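PDB 3FF4: uncharacterized protein from Cytophaga hutchinsonii ATCC 33406, which is of unknown function but, as a member of the CoA-binding domain family with a Rossmann-like fold, probably binds coenzyme A or a related nucleotide. Local coordinates for residues 61-66 with 85-90. Residues are numbered along the deposited sequence; the frame is centred on the assembly and turned at random.
Sequences TVTLYI and RVIFNP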
loop_
_atom_site.group_PDB
_atom_site.type_symbol
_atom_site.label_atom_id
_atom_site.label_comp_id
_atom_site.label_asym_id
_atom_site.label_seq_id
_atom_site.Cartn_x
_atom_site.Cartn_y
_atom_site.Cartn_z
ATOM N N THR A 61 -6.279 -1.733 -3.778
ATOM C CA THR A 61 -5.730 -0.706 -2.921
ATOM C C THR A 61 -4.208 -0.784 -2.916
ATOM O O THR A 61 -3.635 -1.861 -2.736
ATOM C CB THR A 61 -6.257 -0.879 -1.452
ATOM O OG1 THR A 61 -7.671 -0.673 -1.417
ATOM C CG2 THR A 61 -5.572 0.109 -0.510
ATOM N N VAL A 62 -3.549 0.354 -3.115
ATOM C CA VAL A 62 -2.135 0.465 -2.778
ATOM C C VAL A 62 -2.102 1.132 -1.385
ATOM O O VAL A 62 -2.685 2.195 -1.181
ATOM C CB VAL A 62 -1.348 1.260 -3.820
ATOM C CG1 VAL A 62 0.117 1.518 -3.342
ATOM C CG2 VAL A 62 -1.377 0.521 -5.204
ATOM N N THR A 63 -1.464 0.476 -0.425
ATOM C CA THR A 63 -1.256 1.101 0.893
ATOM C C THR A 63 0.220 1.488 1.074
ATOM O O THR A 63 1.149 0.661 0.970
ATOM C CB THR A 63 -1.848 0.258 2.086
ATOM O OG1 THR A 63 -1.804 1.015 3.318
ATOM C CG2 THR A 63 -1.112 -1.121 2.248
ATOM N N LEU A 64 0.418 2.777 1.299
ATOM C CA LEU A 64 1.725 3.411 1.239
ATOM C C LEU A 64 2.437 3.479 2.582
ATOM O O LEU A 64 1.889 4.028 3.558
ATOM C CB LEU A 64 1.577 4.844 0.755
ATOM C CG LEU A 64 1.336 5.092 -0.726
ATOM C CD1 LEU A 64 1.183 6.598 -0.875
ATOM C CD2 LEU A 64 2.535 4.598 -1.527
ATOM N N TYR A 65 3.665 2.955 2.600
ATOM C CA TYR A 65 4.534 3.086 3.750
ATOM C C TYR A 65 5.894 3.593 3.324
ATOM O O TYR A 65 6.880 3.095 3.813
ATOM C CB TYR A 65 4.663 1.757 4.522
ATOM C CG TYR A 65 3.386 1.444 5.236
ATOM C CD1 TYR A 65 3.092 2.048 6.470
ATOM C CD2 TYR A 65 2.422 0.599 4.653
ATOM C CE1 TYR A 65 1.876 1.797 7.130
ATOM C CE2 TYR A 65 1.200 0.328 5.326
ATOM C CZ TYR A 65 0.948 0.926 6.544
ATOM O OH TYR A 65 -0.247 0.700 7.192
ATOM N N ILE A 66 5.947 4.532 2.378
ATOM C CA ILE A 66 7.203 5.167 1.969
ATOM C C ILE A 66 6.976 6.653 2.144
ATOM O O ILE A 66 5.855 7.118 1.998
ATOM C CB ILE A 66 7.589 4.869 0.491
ATOM C CG1 ILE A 66 6.349 4.935 -0.407
ATOM C CG2 ILE A 66 8.230 3.473 0.342
ATOM C CD1 ILE A 66 6.710 5.028 -1.923
ATOM N N ARG A 85 -7.918 2.658 -5.185
ATOM C CA ARG A 85 -7.682 3.508 -4.032
ATOM C C ARG A 85 -6.218 3.451 -3.631
ATOM O O ARG A 85 -5.577 2.394 -3.731
ATOM C CB ARG A 85 -8.552 3.035 -2.853
ATOM C CG ARG A 85 -8.244 3.708 -1.495
ATOM C CD ARG A 85 -9.165 3.189 -0.400
ATOM N NE ARG A 85 -8.946 1.761 -0.157
ATOM C CZ ARG A 85 -9.611 1.036 0.745
ATOM N NH1 ARG A 85 -10.573 1.605 1.507
ATOM N NH2 ARG A 85 -9.324 -0.261 0.879
ATOM N N VAL A 86 -5.693 4.580 -3.152
ATOM C CA VAL A 86 -4.369 4.607 -2.571
ATOM C C VAL A 86 -4.504 5.175 -1.146
ATOM O O VAL A 86 -5.094 6.249 -0.962
ATOM C CB VAL A 86 -3.370 5.438 -3.403
ATOM C CG1 VAL A 86 -2.020 5.542 -2.700
ATOM C CG2 VAL A 86 -3.143 4.832 -4.810
ATOM N N ILE A 87 -4.002 4.441 -0.154
ATOM C CA ILE A 87 -4.065 4.902 1.256
ATOM C C ILE A 87 -2.735 5.549 1.683
ATOM O O ILE A 87 -1.651 4.932 1.543
ATOM C CB ILE A 87 -4.388 3.772 2.242
ATOM C CG1 ILE A 87 -5.702 3.095 1.873
ATOM C CG2 ILE A 87 -4.418 4.322 3.734
ATOM C CD1 ILE A 87 -6.033 1.829 2.689
ATOM N N PHE A 88 -2.833 6.804 2.133
ATOM C CA PHE A 88 -1.719 7.564 2.744
ATOM C C PHE A 88 -1.732 7.392 4.275
ATOM O O PHE A 88 -2.432 8.137 5.002
ATOM C CB PHE A 88 -1.837 9.052 2.355
ATOM C CG PHE A 88 -1.666 9.275 0.894
ATOM C CD1 PHE A 88 -0.444 9.674 0.376
ATOM C CD2 PHE A 88 -2.688 8.952 0.013
ATOM C CE1 PHE A 88 -0.293 9.824 -0.999
ATOM C CE2 PHE A 88 -2.522 9.089 -1.358
ATOM C CZ PHE A 88 -1.344 9.526 -1.862
ATOM N N ASN A 89 -0.978 6.390 4.757
ATOM C CA ASN A 89 -0.824 6.142 6.195
ATOM C C ASN A 89 -0.017 7.284 6.838
ATOM O O ASN A 89 0.637 8.041 6.113
ATOM C CB ASN A 89 -0.206 4.757 6.426
ATOM C CG ASN A 89 -1.020 3.679 5.769
ATOM O OD1 ASN A 89 -2.073 3.295 6.271
ATOM N ND2 ASN A 89 -0.588 3.237 4.609
ATOM N N PRO A 90 -0.086 7.428 8.180
ATOM C CA PRO A 90 0.576 8.528 8.853
ATOM C C PRO A 90 2.032 8.739 8.460
ATOM O O PRO A 90 2.868 7.804 8.505
ATOM C CB PRO A 90 0.402 8.183 10.353
ATOM C CG PRO A 90 -1.006 7.560 10.372
ATOM C CD PRO A 90 -0.899 6.632 9.124
#
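Asn89 ND2 spends both its N-H groups on the neighbouring strand, one on Thr63 OG1 at 2.8 Å and one on Leu64 O, also at 2.8 Å. Both acceptors lie in the amide plane, although the amide nitrogen stands above the plane of the Leu64 carbonyl. Thr113, at the start of helix 113-119, bonds to Asn89 OD1 and Thr63 OG1 and so fixes the other end of the amide. The Tyr65 ring stacks on this flat group, the two planes 7° apart, with ND2 3.3 Å above the ring and displaced toward its rim. An alanine here, lacking the amide, would probably leave Leu64 O and Thr63 OG1 short of a donor and the Tyr65 ring freer to turn.

At the opposite end of the pairing, Arg85 grips Thr61 OG1 side-on with NE and NH2, at 3.0 and 2.9 Å. The chain runs extended to CD, and the bend at chi3 (64°) then turns NE out of that line. NH1 forms a salt bridge with the C-terminal carboxylate of Phe122.

Between these ends runs a parallel ladder: Val62 N to Arg85 O, Ile87 N to Val62 O, and Leu64 N to Ile87 O. On the face with Thr61 and Arg85, Ile87 CD1 packs on Thr61 CG2 at 3.7 Å. On the other, Leu64 CD1 sits over the Phe88 ring, 3.9 Å from its centroid, and touches Val86 CG1; helix 95-103 packs on Val86 and Phe88. Strands 61-64 and 85-88, linked through helical segments, are adjacent strands of the five-stranded parallel sheet, in the 2-1-3-4-5 order of a Rossmann-like fold.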